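Local coordinates for beta-glucoside phosphorylase BglX (Unidentified, PDB 5VQE), which probably breaks down beta-glucosides by phosphorolysis, as a family GH3 phosphorylase that can form a covalent glucosyl-enzyme, at residues A[39-44]-A[61-66]; A[88-93]-A[143-148]; A[128-133]-A[183-188]; A[237-242]-A[286-291]. One frame throughout, in Å; residues are numbered along the deposited sequence.

Interaction 1 of 4, residues A[39-44]-A[61-66]; sequences CEIIWD and AVMYRP
Ile42 and Tyr64 lie side by side and point the same way from strands 39-42 and 61-64, two parallel neighbours of the TIM-barrel domain whose segment axes diverge by 28°. The sixteen residues linking the segments contain no helix, so the barrel's usual beta-alpha-beta crossover is absent at this step. Ile42 CG2 stands 4.0 Å from Tyr64 CD1, oblique to the ring. The other branch of Ile42, with CG1 anti to the carbonyl carbon (chi1 -76°), crosses Val62 and brings CD1 to 3.6 Å from Val62 CG1. Helix 69-82 covers this face through Phe75 and Leu79. On the opposite face Cys39 CB meets Ala61 CB at 3.9 Å, and Ile41 CG1 lies 4.1 Å from the CE of Met63, a residue of the sugar pocket. Four backbone bonds set the register, the last from Arg65 N to Ile42 O at 2.9 Å. Past the strands, Trp43 and Arg65 run alongside each other, but the indole and guanidinium planes are 76° apart, which excludes a stack. Ile41 CG2 lies over one indole face toward its rim, while the tip of the same side chain, Ile41 CD1, rests 3.7 Å from Arg65 CG.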
# COMPACT_ATOMS: atom_id res chain seq x y z
N CYS A 39 -15.73 -9.75 -2.59
CA CYS A 39 -14.40 -10.11 -3.05
C CYS A 39 -13.79 -11.11 -2.07
O CYS A 39 -13.75 -10.84 -0.87
CB CYS A 39 -13.49 -8.89 -3.17
SG CYS A 39 -11.83 -9.33 -3.62
N GLU A 40 -13.31 -12.23 -2.59
CA GLU A 40 -12.69 -13.27 -1.78
C GLU A 40 -11.17 -13.26 -1.94
O GLU A 40 -10.65 -13.12 -3.05
CB GLU A 40 -13.23 -14.65 -2.16
CG GLU A 40 -14.57 -14.97 -1.55
CD GLU A 40 -14.51 -15.11 -0.03
OE1 GLU A 40 -13.58 -15.77 0.48
OE2 GLU A 40 -15.37 -14.54 0.66
N ILE A 41 -10.46 -13.43 -0.83
CA ILE A 41 -9.01 -13.48 -0.85
C ILE A 41 -8.55 -14.86 -1.31
O ILE A 41 -9.21 -15.87 -1.07
CB ILE A 41 -8.43 -13.12 0.54
CG1 ILE A 41 -6.96 -12.73 0.42
CG2 ILE A 41 -8.61 -14.27 1.53
CD1 ILE A 41 -6.40 -12.10 1.69
N ILE A 42 -7.40 -14.90 -1.98
CA ILE A 42 -6.85 -16.15 -2.49
C ILE A 42 -5.37 -16.22 -2.13
O ILE A 42 -4.62 -15.26 -2.33
CB ILE A 42 -7.07 -16.28 -4.01
CG1 ILE A 42 -8.53 -16.66 -4.25
CG2 ILE A 42 -6.12 -17.31 -4.62
CD1 ILE A 42 -8.93 -16.70 -5.67
N TRP A 43 -4.96 -17.37 -1.60
CA TRP A 43 -3.57 -17.66 -1.27
C TRP A 43 -3.18 -18.97 -1.95
O TRP A 43 -4.04 -19.78 -2.32
CB TRP A 43 -3.32 -17.79 0.25
CG TRP A 43 -4.52 -17.59 1.15
CD1 TRP A 43 -5.74 -18.19 1.05
CD2 TRP A 43 -4.59 -16.74 2.31
NE1 TRP A 43 -6.57 -17.76 2.06
CE2 TRP A 43 -5.88 -16.87 2.85
CE3 TRP A 43 -3.68 -15.88 2.94
CZ2 TRP A 43 -6.30 -16.18 3.98
CZ3 TRP A 43 -4.10 -15.19 4.07
CH2 TRP A 43 -5.39 -15.34 4.58
N ASP A 44 -1.88 -19.17 -2.12
CA ASP A 44 -1.34 -20.40 -2.71
C ASP A 44 -0.55 -21.14 -1.63
O ASP A 44 0.64 -20.89 -1.43
CB ASP A 44 -0.48 -20.09 -3.93
CG ASP A 44 -0.05 -21.36 -4.68
OD1 ASP A 44 0.77 -21.26 -5.61
OD2 ASP A 44 -0.56 -22.45 -4.34
N ALA A 61 -15.47 -10.83 -7.22
CA ALA A 61 -14.05 -10.52 -7.39
C ALA A 61 -13.22 -11.42 -6.48
O ALA A 61 -13.74 -12.06 -5.57
CB ALA A 61 -13.76 -9.05 -7.07
N VAL A 62 -11.92 -11.48 -6.78
CA VAL A 62 -10.93 -12.07 -5.88
C VAL A 62 -9.74 -11.14 -5.81
O VAL A 62 -9.53 -10.29 -6.68
CB VAL A 62 -10.47 -13.48 -6.34
CG1 VAL A 62 -11.64 -14.44 -6.38
CG2 VAL A 62 -9.80 -13.40 -7.70
N MET A 63 -8.95 -11.29 -4.74
CA MET A 63 -7.65 -10.64 -4.61
C MET A 63 -6.59 -11.70 -4.36
O MET A 63 -6.77 -12.57 -3.50
CB MET A 63 -7.63 -9.62 -3.46
CG MET A 63 -6.37 -8.73 -3.51
SD MET A 63 -5.83 -7.98 -1.96
CE MET A 63 -5.12 -9.40 -1.13
N TYR A 64 -5.49 -11.62 -5.10
CA TYR A 64 -4.36 -12.52 -4.92
C TYR A 64 -3.44 -11.95 -3.84
O TYR A 64 -3.00 -10.80 -3.95
CB TYR A 64 -3.56 -12.70 -6.21
CG TYR A 64 -4.28 -13.35 -7.38
CD1 TYR A 64 -5.29 -14.28 -7.16
CD2 TYR A 64 -3.94 -13.05 -8.68
CE1 TYR A 64 -5.94 -14.88 -8.22
CE2 TYR A 64 -4.59 -13.65 -9.75
CZ TYR A 64 -5.59 -14.56 -9.51
OH TYR A 64 -6.25 -15.16 -10.56
N ARG A 65 -3.18 -12.74 -2.81
CA ARG A 65 -2.04 -12.52 -1.94
C ARG A 65 -0.77 -12.76 -2.74
O ARG A 65 -0.81 -13.29 -3.85
CB ARG A 65 -2.09 -13.44 -0.73
CG ARG A 65 -3.14 -13.05 0.31
CD ARG A 65 -2.79 -11.75 1.05
NE ARG A 65 -1.43 -11.76 1.58
CZ ARG A 65 -1.02 -12.52 2.58
NH1 ARG A 65 -1.86 -13.36 3.17
NH2 ARG A 65 0.24 -12.46 3.00
N PRO A 66 0.40 -12.39 -2.20
CA PRO A 66 1.64 -12.61 -2.95
C PRO A 66 2.02 -14.07 -3.04
O PRO A 66 2.39 -14.70 -2.05
CB PRO A 66 2.69 -11.81 -2.15
CG PRO A 66 1.93 -10.94 -1.23
CD PRO A 66 0.63 -11.64 -0.96

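Interaction 2 of 4, residues A[88-93]-A[143-148]; sequences LIACNL and WTYEPI. With G2F (2-deoxy-2-fluoro-alpha-D-glucopyranose), chain B.
Cys91 O is gripped by two backbone amides: Tyr145 N across the contact at 3.1 Å, nearly straight at 166°, and Leu93 N of its own segment, a weak bond that closes an inverse gamma turn centred on Asn92. A second inverse gamma turn, centred on Tyr145, ends the partner strand at the same level, and both turn residues line the sugar pocket. Tyr145 CG is anti to its carbonyl carbon (chi1 -75°), and the phenol ring lies against Ala90. The methyl of Ala90 makes a CH-pi contact, CB being 3.8 Å from the centroid of the Tyr145 ring and 25° off its normal. At its rim, Tyr145 CE1 sits above the centre of the Trp143 ring, 3.6 Å from the plane. The Trp143 indole also receives Leu88 CB at 3.8 Å from CE3. An alanine in place of Tyr145 would probably open a gap between the Ala90 methyl, the indole face and the O4 side of the sugar. Tyr145 O and Glu146 OE2 are only 3.1 Å apart although both are acceptors; Lys193 NZ, which also binds the sugar, bridges both and would probably offset their repulsion. Parallel pairing of Ala90 with Trp143 and Cys91 with Thr144 joins strand 88-91 to strand 143-144 on one side, while backbone bonds to Val62 join it to strand 61-64 on the other; helix 169-184 packs on Thr144 and Glu146 through Cys183 and Tyr179, and strand 191-195 meets Tyr145 through Thr191.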
# COMPACT_ATOMS: atom_id res chain seq x y z
N LEU A 88 -13.60 -9.51 -11.35
CA LEU A 88 -12.53 -8.55 -11.10
C LEU A 88 -11.45 -9.24 -10.29
O LEU A 88 -11.75 -9.95 -9.33
CB LEU A 88 -13.05 -7.32 -10.37
CG LEU A 88 -14.08 -6.47 -11.12
CD1 LEU A 88 -14.63 -5.42 -10.19
CD2 LEU A 88 -13.48 -5.83 -12.35
N ILE A 89 -10.19 -9.08 -10.70
CA ILE A 89 -9.06 -9.74 -10.06
C ILE A 89 -8.14 -8.65 -9.54
O ILE A 89 -7.49 -7.95 -10.32
CB ILE A 89 -8.32 -10.69 -11.03
CG1 ILE A 89 -9.26 -11.81 -11.48
CG2 ILE A 89 -7.10 -11.29 -10.35
CD1 ILE A 89 -8.69 -12.67 -12.59
N ALA A 90 -8.09 -8.51 -8.22
CA ALA A 90 -7.38 -7.42 -7.57
C ALA A 90 -6.05 -7.89 -6.98
O ALA A 90 -5.81 -9.08 -6.77
CB ALA A 90 -8.24 -6.81 -6.47
N CYS A 91 -5.18 -6.91 -6.71
CA CYS A 91 -3.88 -7.15 -6.09
C CYS A 91 -3.41 -5.84 -5.46
O CYS A 91 -3.65 -4.76 -6.00
CB CYS A 91 -2.87 -7.66 -7.13
SG CYS A 91 -1.39 -8.48 -6.44
N ASN A 92 -2.72 -5.96 -4.32
CA ASN A 92 -2.09 -4.82 -3.65
C ASN A 92 -0.73 -4.54 -4.29
O ASN A 92 0.33 -4.73 -3.69
CB ASN A 92 -1.91 -5.08 -2.15
CG ASN A 92 -3.21 -5.04 -1.37
OD1 ASN A 92 -3.54 -5.98 -0.62
ND2 ASN A 92 -3.92 -3.94 -1.49
N LEU A 93 -0.76 -4.07 -5.54
CA LEU A 93 0.47 -3.78 -6.28
C LEU A 93 0.94 -2.37 -5.92
O LEU A 93 0.75 -1.40 -6.65
CB LEU A 93 0.25 -3.94 -7.77
CG LEU A 93 -0.07 -5.36 -8.22
CD1 LEU A 93 -0.94 -5.34 -9.47
CD2 LEU A 93 1.21 -6.16 -8.46
N TRP A 143 -7.22 -5.06 -11.50
CA TRP A 143 -7.63 -4.10 -10.48
C TRP A 143 -6.50 -3.99 -9.46
O TRP A 143 -6.21 -4.96 -8.77
CB TRP A 143 -8.92 -4.57 -9.82
CG TRP A 143 -9.62 -3.60 -8.92
CD1 TRP A 143 -9.35 -2.27 -8.75
CD2 TRP A 143 -10.74 -3.89 -8.08
NE1 TRP A 143 -10.23 -1.71 -7.85
CE2 TRP A 143 -11.10 -2.69 -7.43
CE3 TRP A 143 -11.48 -5.04 -7.82
CZ2 TRP A 143 -12.16 -2.63 -6.52
CZ3 TRP A 143 -12.52 -4.98 -6.92
CH2 TRP A 143 -12.86 -3.78 -6.29
N THR A 144 -5.86 -2.83 -9.37
CA THR A 144 -4.87 -2.61 -8.33
C THR A 144 -5.50 -1.75 -7.24
O THR A 144 -6.15 -0.75 -7.53
CB THR A 144 -3.59 -1.95 -8.86
OG1 THR A 144 -2.64 -1.88 -7.79
CG2 THR A 144 -3.84 -0.55 -9.39
N TYR A 145 -5.35 -2.20 -5.99
CA TYR A 145 -5.88 -1.48 -4.84
C TYR A 145 -4.94 -0.32 -4.49
O TYR A 145 -4.45 -0.24 -3.36
CB TYR A 145 -6.03 -2.42 -3.64
CG TYR A 145 -7.18 -3.40 -3.68
CD1 TYR A 145 -8.37 -3.10 -4.34
CD2 TYR A 145 -7.10 -4.61 -3.00
CE1 TYR A 145 -9.43 -3.98 -4.33
CE2 TYR A 145 -8.15 -5.49 -2.98
CZ TYR A 145 -9.32 -5.18 -3.64
OH TYR A 145 -10.36 -6.09 -3.61
N GLU A 146 -4.66 0.53 -5.46
CA GLU A 146 -3.74 1.65 -5.31
C GLU A 146 -4.16 2.73 -6.30
O GLU A 146 -4.82 2.43 -7.30
CB GLU A 146 -2.30 1.23 -5.59
CG GLU A 146 -1.88 -0.15 -5.07
CD GLU A 146 -1.60 -0.21 -3.58
OE1 GLU A 146 -1.35 0.85 -2.96
OE2 GLU A 146 -1.62 -1.34 -3.04
N PRO A 147 -3.76 3.99 -6.08
CA PRO A 147 -2.77 4.52 -5.14
C PRO A 147 -3.30 4.97 -3.78
O PRO A 147 -4.46 5.33 -3.60
CB PRO A 147 -2.23 5.74 -5.88
CG PRO A 147 -3.44 6.27 -6.57
CD PRO A 147 -4.23 5.04 -7.00
N ILE A 148 -2.38 4.94 -2.83
CA ILE A 148 -2.62 5.45 -1.49
C ILE A 148 -2.48 6.97 -1.53
O ILE A 148 -1.42 7.50 -1.88
CB ILE A 148 -1.63 4.83 -0.49
CG1 ILE A 148 -1.96 3.35 -0.32
CG2 ILE A 148 -1.67 5.55 0.86
CD1 ILE A 148 -0.90 2.57 0.39
C1 G2F B . -7.30 -3.25 3.84
C2 G2F B . -6.05 -2.32 3.71
C3 G2F B . -5.91 -1.91 2.21
C4 G2F B . -5.84 -3.21 1.35
C5 G2F B . -7.14 -4.04 1.62
C6 G2F B . -7.11 -5.41 0.83
O3 G2F B . -4.66 -1.29 2.06
O4 G2F B . -5.88 -2.82 0.00
O5 G2F B . -7.19 -4.37 3.00
O6 G2F B . -5.91 -6.06 1.12
F2 G2F B . -6.22 -1.20 4.45

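Interaction 3 of 4, residues A[128-133]-A[183-188]; sequences LGEVCA and CRKWGV
Glu130 and Lys185 take their starting directions from their first torsions: Glu130 CG lies anti to its carbonyl carbon (chi1 -76°), and Lys185 CG anti to its backbone N (chi1 160°). A bend at chi2 in the glutamate and a lysine chain extended beyond CG then bring the charged ends together. The two side chains cross obliquely, and Lys185 NZ forms a salt bridge to Glu130 OE1 at 3.0 Å, though as a hydrogen bond it is weak. The same oxygen takes a second donor, Trp186 NE1, at 3.2 Å and 167°. That N-H reaches OE1 on its anti side, out of the carboxylate plane, while the oxygen lies almost in the indole plane, an approach to the ring edge. The other carboxylate oxygen, Glu130 OE2, accepts a hydrogen bond from a water at 2.6 Å, and the water also contacts Lys185 NZ weakly. Lys185 and Trp186 touch a crystal neighbour, which may influence the pose of this outer part. The contact joins two outer helices of the TIM barrel, 122-138 and 169-184, with a type I turn from Arg184 to Gly187 at this end of the second. Deeper in, the methyl of Ala133 is a shared packing point: its CB lies 3.6 Å from Cys183 CA, 3.6 Å from Trp186 CB and 3.8 Å from Val188 CG2. Gly129 faces Cys183 closely, and a CB at that position would stand 3.5 Å from Cys183 N. Val188, just past the turn, packs its other methyl, CG1, against the backbone of Trp143 and Thr144.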
# COMPACT_ATOMS: atom_id res chain seq x y z
N LEU A 128 6.32 3.72 -11.78
CA LEU A 128 5.84 2.78 -10.77
C LEU A 128 4.51 2.16 -11.18
O LEU A 128 4.34 0.94 -11.12
CB LEU A 128 5.69 3.49 -9.42
CG LEU A 128 5.11 2.62 -8.30
CD1 LEU A 128 6.05 1.47 -7.98
CD2 LEU A 128 4.84 3.47 -7.08
N GLY A 129 3.56 3.00 -11.58
CA GLY A 129 2.26 2.48 -12.00
C GLY A 129 2.36 1.55 -13.19
O GLY A 129 1.68 0.53 -13.25
N GLU A 130 3.20 1.90 -14.17
CA GLU A 130 3.40 1.02 -15.32
C GLU A 130 3.91 -0.35 -14.89
O GLU A 130 3.44 -1.38 -15.38
CB GLU A 130 4.37 1.65 -16.33
CG GLU A 130 3.75 2.74 -17.16
CD GLU A 130 4.36 2.84 -18.55
OE1 GLU A 130 4.44 1.82 -19.25
OE2 GLU A 130 4.75 3.96 -18.95
N VAL A 131 4.90 -0.40 -13.99
CA VAL A 131 5.42 -1.70 -13.57
C VAL A 131 4.32 -2.50 -12.88
O VAL A 131 4.14 -3.69 -13.15
CB VAL A 131 6.64 -1.54 -12.65
CG1 VAL A 131 7.12 -2.91 -12.17
CG2 VAL A 131 7.76 -0.83 -13.39
N CYS A 132 3.59 -1.85 -11.97
CA CYS A 132 2.53 -2.56 -11.27
C CYS A 132 1.52 -3.15 -12.24
O CYS A 132 1.19 -4.34 -12.17
CB CYS A 132 1.81 -1.62 -10.30
SG CYS A 132 2.82 -0.92 -8.97
N ALA A 133 1.03 -2.33 -13.16
CA ALA A 133 -0.03 -2.76 -14.06
C ALA A 133 0.51 -3.66 -15.17
O ALA A 133 -0.16 -4.62 -15.57
CB ALA A 133 -0.73 -1.54 -14.64
N CYS A 183 -1.10 3.05 -14.79
CA CYS A 183 -1.94 1.86 -14.73
C CYS A 183 -2.92 1.81 -15.90
O CYS A 183 -3.15 0.74 -16.47
CB CYS A 183 -2.72 1.81 -13.40
SG CYS A 183 -1.72 1.57 -11.95
N ARG A 184 -3.51 2.95 -16.26
CA ARG A 184 -4.51 2.97 -17.33
C ARG A 184 -3.90 2.58 -18.66
O ARG A 184 -4.61 2.10 -19.55
CB ARG A 184 -5.15 4.35 -17.42
CG ARG A 184 -5.94 4.68 -16.18
CD ARG A 184 -6.71 5.97 -16.28
NE ARG A 184 -7.41 6.16 -15.02
CZ ARG A 184 -7.23 7.17 -14.18
NH1 ARG A 184 -6.39 8.16 -14.46
NH2 ARG A 184 -7.92 7.20 -13.05
N LYS A 185 -2.60 2.80 -18.83
CA LYS A 185 -1.91 2.37 -20.04
C LYS A 185 -1.97 0.86 -20.21
O LYS A 185 -1.89 0.37 -21.34
CB LYS A 185 -0.47 2.88 -20.00
CG LYS A 185 0.50 2.15 -20.91
CD LYS A 185 1.84 2.90 -21.03
CE LYS A 185 2.87 2.08 -21.82
NZ LYS A 185 4.16 2.81 -22.02
N TRP A 186 -2.16 0.12 -19.12
CA TRP A 186 -2.19 -1.34 -19.16
C TRP A 186 -3.55 -1.92 -18.82
O TRP A 186 -3.66 -3.12 -18.57
CB TRP A 186 -1.09 -1.90 -18.25
CG TRP A 186 0.27 -1.53 -18.74
CD1 TRP A 186 1.02 -0.45 -18.38
CD2 TRP A 186 1.05 -2.24 -19.72
NE1 TRP A 186 2.21 -0.44 -19.07
CE2 TRP A 186 2.25 -1.53 -19.90
CE3 TRP A 186 0.84 -3.41 -20.46
CZ2 TRP A 186 3.24 -1.95 -20.78
CZ3 TRP A 186 1.82 -3.82 -21.34
CH2 TRP A 186 3.01 -3.09 -21.49
N GLY A 187 -4.60 -1.10 -18.82
CA GLY A 187 -5.95 -1.61 -18.69
C GLY A 187 -6.29 -2.10 -17.30
O GLY A 187 -7.14 -3.00 -17.15
N VAL A 188 -5.66 -1.54 -16.27
CA VAL A 188 -5.86 -1.97 -14.89
C VAL A 188 -6.57 -0.85 -14.15
O VAL A 188 -6.12 0.30 -14.15
CB VAL A 188 -4.52 -2.32 -14.22
CG1 VAL A 188 -4.71 -2.58 -12.73
CG2 VAL A 188 -3.92 -3.56 -14.90
O HOH W 1 6.78 4.06 -20.53

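Interaction 4 of 4, residues A[237-242]-A[286-291]; sequences TLMSAH and CTDATQ. With G2F (2-deoxy-2-fluoro-alpha-D-glucopyranose), chain B.
Met239 reaches from its strand past Cys286 and Asp288 to the bound sugar. Its CB lies 4.1 Å from Cys286 SG. With CG anti to the backbone N (chi1 -176°), that atom meets Asp288 N at 3.6 Å. SD stands 3.5 Å from Asp288 OD1, and the bend at chi3 (-74°) turns CE to 3.5 Å from the sugar O4. The OD1 beside the sulphur is covalently joined to C1 of the 2-fluoroglucose, at 1.4 Å, and accepts a weak hydrogen bond from Ala289 N. Its aspartate is held by backbone pairing, Asp288 N donating to Ser240 O at 2.9 Å. His242 stands across from Asp288, the two side chains meeting at about a right angle. Its NE2 donates to Ala289 O at 2.8 Å and 149°, from above the carbonyl plane, and its ND1 is hydrogen-bonded to Ser265 OG, so both ring nitrogens are engaged. A phenylalanine in place of His242 would probably leave Ala289 O and the Ser265 hydroxyl without these mates and allow the turn after Asp288 to shift. Parallel pairing of Met239 with Cys286 and Ser240 with Thr287 sets Asp288 just beyond the paired residues, on the sugar side of the barrel, where its bond to the alpha-configured sugar marks it as the probable nucleophile, as in retaining GH3 enzymes with a TIM-barrel active site.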
# COMPACT_ATOMS: atom_id res chain seq x y z
N THR A 237 -12.20 3.41 -8.91
CA THR A 237 -12.73 2.82 -7.69
C THR A 237 -12.10 3.53 -6.49
O THR A 237 -11.07 4.20 -6.61
CB THR A 237 -12.46 1.30 -7.61
OG1 THR A 237 -11.11 1.05 -7.20
CG2 THR A 237 -12.73 0.61 -8.96
N LEU A 238 -12.76 3.37 -5.35
CA LEU A 238 -12.36 3.99 -4.10
C LEU A 238 -12.57 2.98 -2.98
O LEU A 238 -13.56 2.24 -2.97
CB LEU A 238 -13.16 5.27 -3.84
CG LEU A 238 -12.99 5.99 -2.51
CD1 LEU A 238 -13.15 7.48 -2.72
CD2 LEU A 238 -14.01 5.50 -1.49
N MET A 239 -11.64 2.94 -2.04
CA MET A 239 -11.71 2.01 -0.91
C MET A 239 -12.08 2.78 0.35
O MET A 239 -11.32 3.65 0.80
CB MET A 239 -10.40 1.25 -0.73
CG MET A 239 -10.48 0.21 0.38
SD MET A 239 -9.00 -0.80 0.54
CE MET A 239 -9.15 -1.87 -0.87
N SER A 240 -13.23 2.44 0.92
CA SER A 240 -13.71 3.05 2.16
C SER A 240 -13.23 2.21 3.34
O SER A 240 -13.59 1.03 3.46
CB SER A 240 -15.23 3.16 2.14
OG SER A 240 -15.71 3.88 3.27
N ALA A 241 -12.42 2.81 4.19
CA ALA A 241 -11.69 2.07 5.21
C ALA A 241 -12.32 2.28 6.57
O ALA A 241 -13.34 2.96 6.72
CB ALA A 241 -10.22 2.48 5.20
N HIS A 242 -11.70 1.67 7.58
CA HIS A 242 -12.30 1.58 8.91
C HIS A 242 -11.83 2.73 9.79
O HIS A 242 -11.38 2.56 10.92
CB HIS A 242 -11.98 0.23 9.51
CG HIS A 242 -12.12 -0.90 8.53
ND1 HIS A 242 -13.25 -1.06 7.75
CD2 HIS A 242 -11.28 -1.90 8.19
CE1 HIS A 242 -13.09 -2.12 6.97
NE2 HIS A 242 -11.90 -2.64 7.22
N CYS A 286 -15.50 0.14 -2.65
CA CYS A 286 -15.32 -1.12 -1.95
C CYS A 286 -14.84 -0.83 -0.53
O CYS A 286 -14.25 0.22 -0.26
CB CYS A 286 -14.34 -2.05 -2.67
SG CYS A 286 -12.63 -1.46 -2.76
N THR A 287 -15.12 -1.76 0.37
CA THR A 287 -14.61 -1.62 1.73
C THR A 287 -13.17 -2.09 1.79
O THR A 287 -12.68 -2.82 0.93
CB THR A 287 -15.46 -2.40 2.74
OG1 THR A 287 -15.24 -3.81 2.58
CG2 THR A 287 -16.95 -2.12 2.57
N ASP A 288 -12.47 -1.61 2.81
CA ASP A 288 -11.25 -2.28 3.22
C ASP A 288 -11.61 -3.63 3.83
O ASP A 288 -12.78 -3.88 4.17
CB ASP A 288 -10.47 -1.41 4.20
CG ASP A 288 -9.06 -1.91 4.43
OD1 ASP A 288 -8.48 -2.56 3.51
OD2 ASP A 288 -8.57 -1.64 5.54
N ALA A 289 -10.61 -4.50 3.95
CA ALA A 289 -10.83 -5.88 4.39
C ALA A 289 -11.69 -5.94 5.65
O ALA A 289 -11.38 -5.31 6.67
CB ALA A 289 -9.48 -6.55 4.64
N THR A 290 -12.77 -6.73 5.59
CA THR A 290 -13.80 -6.71 6.63
C THR A 290 -13.46 -7.55 7.86
O THR A 290 -14.23 -7.52 8.82
CB THR A 290 -15.15 -7.19 6.09
OG1 THR A 290 -15.10 -8.60 5.88
CG2 THR A 290 -15.51 -6.47 4.78
N GLN A 291 -12.36 -8.29 7.86
CA GLN A 291 -12.01 -9.05 9.05
C GLN A 291 -11.15 -8.24 10.00
O GLN A 291 -10.77 -8.73 11.07
CB GLN A 291 -11.31 -10.36 8.68
CG GLN A 291 -9.80 -10.29 8.47
CD GLN A 291 -9.41 -9.54 7.21
OE1 GLN A 291 -10.21 -9.41 6.28
NE2 GLN A 291 -8.18 -9.03 7.18
C1 G2F B . -7.30 -3.25 3.84
C2 G2F B . -6.05 -2.32 3.71
C3 G2F B . -5.91 -1.91 2.21
C4 G2F B . -5.84 -3.21 1.35
C5 G2F B . -7.14 -4.04 1.62
C6 G2F B . -7.11 -5.41 0.83
O3 G2F B . -4.66 -1.29 2.06
O4 G2F B . -5.88 -2.82 0.00
O5 G2F B . -7.19 -4.37 3.00
O6 G2F B . -5.91 -6.06 1.12
F2 G2F B . -6.22 -1.20 4.45

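From the N terminus, interaction 1 closes first, a short helix-free loop that sets strand 61-64 beside strand 38-42. Interaction 2 opens next at 88-93, and backbone bonds between Val62 and both Leu88 and Ala90 join it to interaction 1 in one sheet. Before it closes at 143-148, interaction 3 has opened at 128-133; that one closes at 183-188, so the two cross, tying outer helices to the strand between them in the chain. Interaction 4 follows in series and closes a loop of over forty residues. Trp143 NE1 and Thr237 OG1 link it to interaction 2, and interactions 1, 2 and 4 each contribute residues to the sugar pocket.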